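Local coordinates for protein MdbA (PDB 4Z7X) that is a thioredoxin-family thiol-disulfide oxidoreductase that probably forms disulfide bonds in exported proteins, in a pathway linked to sortase-mediated pilus assembly, at residues Ser106-Asp117 with Ala171-Val181. Sequence-based numbering, arbitrary orientation. Where two conformers were deposited one is given.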
# COMPACT_ATOMS: atom_id res chain seq x y z
N SER A 106 1.63 11.06 6.67
CA SER A 106 1.76 12.03 5.60
C SER A 106 3.18 12.06 5.04
O SER A 106 3.38 12.26 3.85
CB SER A 106 1.34 13.44 6.04
OG SER A 106 -0.07 13.50 6.28
N VAL A 107 4.17 11.94 5.92
CA VAL A 107 5.56 11.94 5.46
C VAL A 107 5.78 10.77 4.49
O VAL A 107 6.28 10.96 3.36
CB VAL A 107 6.53 11.88 6.63
CG1 VAL A 107 7.97 11.77 6.15
CG2 VAL A 107 6.37 13.12 7.51
N VAL A 108 5.39 9.58 4.92
CA VAL A 108 5.54 8.40 4.08
C VAL A 108 4.72 8.52 2.79
O VAL A 108 5.24 8.22 1.71
CB VAL A 108 5.17 7.08 4.78
CG1 VAL A 108 5.39 5.92 3.83
CG2 VAL A 108 5.98 6.89 6.04
N MSE A 109 3.46 8.99 2.90
CA MSE A 109 2.64 9.11 1.69
C MSE A 109 3.22 10.10 0.68
O MSE A 109 3.14 9.91 -0.52
CB MSE A 109 1.16 9.35 2.00
CG MSE A 109 0.57 8.08 2.57
SE MSE A 109 -1.34 8.23 2.93
CE MSE A 109 -1.94 8.46 1.10
N ASN A 110 3.81 11.19 1.15
CA ASN A 110 4.44 12.11 0.23
C ASN A 110 5.63 11.49 -0.49
O ASN A 110 5.80 11.67 -1.69
CB ASN A 110 4.81 13.40 0.96
CG ASN A 110 3.64 14.36 1.01
OD1 ASN A 110 3.24 14.85 -0.03
ND2 ASN A 110 3.09 14.63 2.19
N ALA A 111 6.45 10.71 0.23
CA ALA A 111 7.58 10.05 -0.41
C ALA A 111 7.07 8.94 -1.35
O ALA A 111 7.57 8.80 -2.46
CB ALA A 111 8.51 9.44 0.63
N MSE A 112 6.06 8.20 -0.93
CA MSE A 112 5.46 7.17 -1.78
C MSE A 112 4.88 7.77 -3.03
O MSE A 112 4.96 7.17 -4.10
CB MSE A 112 4.38 6.38 -1.02
CG MSE A 112 3.70 5.30 -1.90
SE MSE A 112 4.96 4.05 -2.83
CE MSE A 112 5.13 2.84 -1.30
N GLY A 113 4.29 8.97 -2.94
CA GLY A 113 3.74 9.62 -4.13
C GLY A 113 4.83 9.89 -5.16
O GLY A 113 4.64 9.68 -6.37
N VAL A 114 5.98 10.35 -4.69
CA VAL A 114 7.11 10.59 -5.60
C VAL A 114 7.55 9.27 -6.23
O VAL A 114 7.80 9.20 -7.43
CB VAL A 114 8.30 11.22 -4.83
CG1 VAL A 114 9.54 11.30 -5.72
CG2 VAL A 114 7.97 12.60 -4.24
N VAL A 115 7.64 8.20 -5.42
CA VAL A 115 8.04 6.92 -5.96
C VAL A 115 7.02 6.43 -7.02
O VAL A 115 7.41 5.93 -8.09
CB VAL A 115 8.30 5.89 -4.84
CG1 VAL A 115 8.58 4.54 -5.45
CG2 VAL A 115 9.44 6.33 -4.00
N LEU A 116 5.74 6.49 -6.69
CA LEU A 116 4.73 6.08 -7.67
C LEU A 116 4.83 6.82 -8.97
O LEU A 116 4.67 6.25 -10.05
CB LEU A 116 3.33 6.25 -7.09
CG LEU A 116 2.98 5.24 -5.99
CD1 LEU A 116 1.69 5.61 -5.27
CD2 LEU A 116 2.86 3.80 -6.51
N ASP A 117 5.06 8.12 -8.88
CA ASP A 117 5.09 8.95 -10.05
C ASP A 117 6.41 8.86 -10.83
O ASP A 117 6.39 9.02 -12.05
CB ASP A 117 4.86 10.43 -9.68
CG ASP A 117 3.38 10.78 -9.51
OD1 ASP A 117 2.51 9.97 -9.91
OD2 ASP A 117 3.11 11.91 -9.05
N ALA A 171 8.73 17.28 -1.48
CA ALA A 171 7.36 16.82 -1.49
C ALA A 171 6.77 16.82 -0.09
O ALA A 171 5.61 17.19 0.10
CB ALA A 171 7.30 15.44 -2.10
N VAL A 172 7.54 16.35 0.86
CA VAL A 172 7.11 16.35 2.25
C VAL A 172 6.89 17.78 2.80
O VAL A 172 5.82 18.04 3.39
CB VAL A 172 8.12 15.56 3.14
CG1 VAL A 172 7.78 15.75 4.60
CG2 VAL A 172 8.13 14.05 2.84
N ASP A 173 7.85 18.68 2.57
CA ASP A 173 7.79 20.06 3.05
C ASP A 173 6.61 20.85 2.46
O ASP A 173 6.06 21.71 3.13
CB ASP A 173 9.10 20.79 2.71
CG ASP A 173 10.31 20.33 3.58
OD1 ASP A 173 10.11 19.61 4.58
OD2 ASP A 173 11.47 20.71 3.26
N SER A 174 6.26 20.55 1.20
CA SER A 174 5.20 21.22 0.49
C SER A 174 3.85 20.50 0.65
O SER A 174 2.84 21.00 0.16
CB SER A 174 5.57 21.37 -0.99
OG SER A 174 5.55 20.14 -1.69
N ASP A 175 3.84 19.32 1.29
CA ASP A 175 2.70 18.38 1.32
C ASP A 175 2.14 18.24 -0.09
O ASP A 175 0.93 18.37 -0.31
CB ASP A 175 1.65 18.91 2.30
CG ASP A 175 0.63 17.88 2.74
OD1 ASP A 175 0.95 16.66 2.72
OD2 ASP A 175 -0.49 18.31 3.20
N LYS A 176 3.02 17.89 -1.03
CA LYS A 176 2.66 17.78 -2.42
C LYS A 176 1.42 16.87 -2.64
O LYS A 176 0.57 17.16 -3.50
CB LYS A 176 3.81 17.23 -3.25
CG LYS A 176 3.51 17.07 -4.73
CD LYS A 176 4.75 16.66 -5.52
CE LYS A 176 4.44 16.45 -7.00
NZ LYS A 176 4.22 17.81 -7.57
N TYR A 177 1.39 15.76 -1.90
CA TYR A 177 0.34 14.78 -2.03
C TYR A 177 -0.70 14.81 -0.93
O TYR A 177 -1.40 13.82 -0.68
CB TYR A 177 0.91 13.35 -2.26
CG TYR A 177 1.79 13.24 -3.50
CD1 TYR A 177 1.25 13.06 -4.76
CD2 TYR A 177 3.17 13.34 -3.40
CE1 TYR A 177 2.05 12.97 -5.89
CE2 TYR A 177 3.98 13.23 -4.52
CZ TYR A 177 3.42 13.05 -5.78
OH TYR A 177 4.22 12.97 -6.92
N GLY A 178 -0.88 15.97 -0.32
CA GLY A 178 -1.91 16.10 0.71
C GLY A 178 -3.28 15.75 0.25
O GLY A 178 -4.07 15.25 1.03
N LYS A 179 -3.59 16.02 -1.03
CA LYS A 179 -4.90 15.63 -1.56
C LYS A 179 -5.09 14.12 -1.59
O LYS A 179 -6.20 13.60 -1.39
CB LYS A 179 -5.13 16.16 -2.99
CG LYS A 179 -5.42 17.65 -3.02
CD LYS A 179 -5.53 18.16 -4.46
CE LYS A 179 -6.59 17.47 -5.30
NZ LYS A 179 -6.59 18.05 -6.69
N TRP A 180 -4.00 13.41 -1.80
CA TRP A 180 -4.07 11.95 -1.82
C TRP A 180 -4.37 11.41 -0.42
O TRP A 180 -5.17 10.51 -0.24
CB TRP A 180 -2.74 11.38 -2.31
CG TRP A 180 -2.70 9.89 -2.46
CD1 TRP A 180 -3.73 9.07 -2.75
CD2 TRP A 180 -1.55 9.07 -2.33
NE1 TRP A 180 -3.29 7.76 -2.84
CE2 TRP A 180 -1.94 7.74 -2.60
CE3 TRP A 180 -0.21 9.32 -2.06
CZ2 TRP A 180 -1.06 6.68 -2.54
CZ3 TRP A 180 0.67 8.26 -2.00
CH2 TRP A 180 0.25 6.97 -2.27
N VAL A 181 -3.69 11.97 0.57
CA VAL A 181 -3.92 11.60 1.97
C VAL A 181 -5.40 11.84 2.33
O VAL A 181 -6.08 10.97 2.87
CB VAL A 181 -2.99 12.39 2.90
CG1 VAL A 181 -3.27 12.12 4.35
CG2 VAL A 181 -1.53 12.13 2.56
O HOH W 1 -0.87 15.23 4.30
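Asn110 reaches from helix 103-118 into the turn joining helices 168-174 and 178-190 and grips it with both ends of its amide. OD1 takes the N-H of Tyr177 in its carbonyl plane (OD1 to N 2.8 Å, N-H...O 164°). ND2 gives one hydrogen to Asp175 OD1 on that oxygen's anti lone pair, at 3.0 Å; the bond lies in the amide plane, with the carboxylate turned 67° from it. Its other bond, more bent, returns to Ser106 O. With an alanine here, the Tyr177 N-H and Asp175 OD1 would probably lose these mates, leaving the Asp175-Gly178 turn freer to shift.

Tyr177, the N-cap residue of helix 178-190, lays its ring against the bare backbone at Gly113, whose CA sits 3.6 Å above one face; a CB there would collide with the ring. The phenol OH then donates to Asp117 OD2 at 2.6 Å. One turn on, Trp180 enters as a knob among Met109, Met112, Gly113 and Leu116. With chi3 bent to 65°, Met109, present as selenomethionine, sets CE over the indole's six-membered ring (CH-pi, CE to ring centroid 3.7 Å).

Polar bonds of Asn110 and Asp117 thus fix turn and phenol, while apolar packing of both rings and Val172 and Val181 joins the helices.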